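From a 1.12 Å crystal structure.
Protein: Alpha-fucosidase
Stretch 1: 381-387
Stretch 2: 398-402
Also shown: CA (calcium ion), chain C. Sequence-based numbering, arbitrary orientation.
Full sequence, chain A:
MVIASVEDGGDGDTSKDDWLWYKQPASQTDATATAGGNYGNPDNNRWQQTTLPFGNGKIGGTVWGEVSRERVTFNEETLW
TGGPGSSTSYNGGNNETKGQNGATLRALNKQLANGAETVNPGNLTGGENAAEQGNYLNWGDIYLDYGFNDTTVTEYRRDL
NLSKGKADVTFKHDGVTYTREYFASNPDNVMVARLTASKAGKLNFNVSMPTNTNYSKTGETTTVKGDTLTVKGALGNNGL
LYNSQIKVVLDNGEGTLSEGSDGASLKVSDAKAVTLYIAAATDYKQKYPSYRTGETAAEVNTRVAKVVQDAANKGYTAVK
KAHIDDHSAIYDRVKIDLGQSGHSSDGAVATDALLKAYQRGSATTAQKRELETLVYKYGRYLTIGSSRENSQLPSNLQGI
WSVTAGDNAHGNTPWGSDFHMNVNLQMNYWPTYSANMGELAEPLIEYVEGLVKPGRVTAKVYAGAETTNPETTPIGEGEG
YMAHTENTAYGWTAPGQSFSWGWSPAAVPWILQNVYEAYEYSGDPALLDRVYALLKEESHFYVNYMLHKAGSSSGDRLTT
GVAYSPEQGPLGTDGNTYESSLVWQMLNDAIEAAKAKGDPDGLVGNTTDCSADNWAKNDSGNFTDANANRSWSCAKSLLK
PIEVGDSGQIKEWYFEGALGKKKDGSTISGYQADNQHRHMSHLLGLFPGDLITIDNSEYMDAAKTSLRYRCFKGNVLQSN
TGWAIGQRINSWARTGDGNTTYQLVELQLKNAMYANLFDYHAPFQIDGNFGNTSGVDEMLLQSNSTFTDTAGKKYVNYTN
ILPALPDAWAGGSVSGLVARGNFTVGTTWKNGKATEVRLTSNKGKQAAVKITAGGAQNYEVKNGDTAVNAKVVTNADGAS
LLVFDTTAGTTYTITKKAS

Stretch 1 381-387: YLTIGSS
Stretch 2 (398-402) QGIWS

The last turns of a helix, Tyr381 to Ser386, pack against an irregular segment, Gln398 to Ser402, with no hydrogen bond between them; the contact buries 251 Å², both sides summed. The backbones come nearest where Ser386 CA lies 5.2 Å from Gly399 CA. Helical phi/psi holds through Leu382 to Gly385 (about -57 to -70/-27 to -49), loosens at Ser386 (-114/-15) and is lost at Ser387 (-145/91), whose N still bonds Thr383 O at 2.8 Å. Gly385 N bonds Tyr381 O at 3.0 Å. Opposite Ser386, Gly399 adopts 76/-99, a positive phi that favours glycine; Ile400 (-134/4) and Trp401 (-104/124) follow, and Trp401 N bonds Gln398 O at 3.0 Å, closing a turn. Trp401 (chi1 -59°, m; chi2 -80°) leaves its backbone sideways, but this rotamer carries the six-membered ring to the helix. Leu382 O approaches the ring edge near its plane, 3.7 Å from Trp401 CH2, while Leu382 in m,t places CD2 3.8 Å from Trp401 CZ3. Ser386 CB and Gly385 C each lie 3.7 Å from Trp401 CH2, at oblique positions. Gly385 leaves room for the indole: an ideal CB there would sit 3.0 Å from Trp401 CZ2, a clash. Ser386 points toward the other stretch; its p rotamer (69°) turns OG back to donate to Leu382 O at 2.8 Å, satisfying the hydroxyl within the helix, while CB packs 3.8 Å from Gly399 CA. Ile400 also points toward the helix, in p,t (58°, 169°), with CD1 3.4 Å from Gly385 O and CG2 3.8 Å from Ser386 O. That last carbonyl binds calcium, Ser386 O to CA 2.7 Å, alongside two ligand atoms from elsewhere in the structure. Thr383 and Ile384, both chi1 m, point away from the contact.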

# COMPACT_ATOMS: atom_id res chain seq x y z
N TYR A 381 -8.17 -4.99 7.21
CA TYR A 381 -8.65 -4.01 8.18
C TYR A 381 -7.94 -2.66 8.03
O TYR A 381 -8.58 -1.61 8.01
CB TYR A 381 -8.46 -4.56 9.61
CG TYR A 381 -8.75 -3.53 10.66
CD1 TYR A 381 -10.05 -3.32 11.11
CD2 TYR A 381 -7.73 -2.73 11.19
CE1 TYR A 381 -10.32 -2.35 12.07
CE2 TYR A 381 -8.00 -1.76 12.14
CZ TYR A 381 -9.29 -1.58 12.58
OH TYR A 381 -9.56 -0.61 13.52
N LEU A 382 -6.61 -2.70 7.91
CA LEU A 382 -5.80 -1.48 7.87
C LEU A 382 -6.03 -0.70 6.59
O LEU A 382 -5.86 0.53 6.58
CB LEU A 382 -4.32 -1.80 8.07
CG LEU A 382 -3.92 -2.27 9.47
CD1 LEU A 382 -2.50 -2.79 9.44
CD2 LEU A 382 -4.07 -1.16 10.52
N THR A 383 -6.41 -1.39 5.52
CA THR A 383 -6.80 -0.71 4.28
C THR A 383 -8.09 0.09 4.51
O THR A 383 -8.17 1.26 4.15
CB THR A 383 -7.02 -1.70 3.11
OG1 THR A 383 -5.86 -2.53 2.94
CG2 THR A 383 -7.28 -0.95 1.82
N ILE A 384 -9.09 -0.55 5.11
CA ILE A 384 -10.34 0.12 5.43
C ILE A 384 -10.11 1.35 6.32
O ILE A 384 -10.70 2.40 6.11
CB ILE A 384 -11.36 -0.85 6.09
CG1 ILE A 384 -11.61 -2.07 5.19
CG2 ILE A 384 -12.67 -0.12 6.42
CD1 ILE A 384 -12.34 -3.20 5.89
N GLY A 385 -9.22 1.21 7.31
CA GLY A 385 -8.94 2.31 8.23
C GLY A 385 -8.17 3.48 7.64
O GLY A 385 -8.32 4.61 8.10
N SER A 386 -7.36 3.23 6.61
CA SER A 386 -6.45 4.25 6.08
C SER A 386 -6.72 4.75 4.65
O SER A 386 -6.18 5.78 4.25
CB SER A 386 -4.99 3.77 6.15
OG SER A 386 -4.75 2.71 5.25
N SER A 387 -7.55 4.01 3.91
CA SER A 387 -7.72 4.28 2.49
C SER A 387 -9.17 4.01 2.07
O SER A 387 -9.52 2.89 1.71
CB SER A 387 -6.75 3.41 1.68
OG SER A 387 -6.81 3.70 0.29
N GLN A 398 2.80 4.90 6.91
CA GLN A 398 2.20 4.48 8.17
C GLN A 398 0.68 4.40 8.10
O GLN A 398 0.00 4.35 9.13
CB GLN A 398 2.67 5.40 9.31
CG GLN A 398 4.18 5.29 9.53
CD GLN A 398 4.72 6.15 10.65
OE1 GLN A 398 4.01 6.51 11.60
NE2 GLN A 398 6.01 6.45 10.58
N GLY A 399 0.15 4.34 6.88
CA GLY A 399 -1.29 4.33 6.66
C GLY A 399 -1.80 5.74 6.88
O GLY A 399 -1.71 6.59 5.98
N ILE A 400 -2.34 5.98 8.07
CA ILE A 400 -2.64 7.32 8.56
C ILE A 400 -2.17 7.52 10.01
O ILE A 400 -2.42 8.58 10.59
CB ILE A 400 -4.16 7.69 8.49
CG1 ILE A 400 -5.03 6.69 9.28
CG2 ILE A 400 -4.62 7.87 7.05
CD1 ILE A 400 -6.46 7.15 9.46
N TRP A 401 -1.51 6.52 10.60
CA TRP A 401 -1.27 6.49 12.05
C TRP A 401 0.17 6.85 12.39
O TRP A 401 1.09 6.20 11.91
CB TRP A 401 -1.64 5.12 12.63
CG TRP A 401 -3.08 4.77 12.39
CD1 TRP A 401 -4.15 5.23 13.09
CD2 TRP A 401 -3.60 3.93 11.35
NE1 TRP A 401 -5.31 4.71 12.57
CE2 TRP A 401 -5.01 3.92 11.50
CE3 TRP A 401 -3.02 3.18 10.32
CZ2 TRP A 401 -5.85 3.18 10.66
CZ3 TRP A 401 -3.86 2.45 9.48
CH2 TRP A 401 -5.25 2.46 9.65
N SER A 402 0.36 7.86 13.23
CA SER A 402 1.70 8.27 13.65
C SER A 402 1.64 8.97 14.99
O SER A 402 0.61 9.54 15.35
CB SER A 402 2.34 9.19 12.62
OG SER A 402 1.68 10.44 12.63
CA CA C . -5.73 8.36 3.73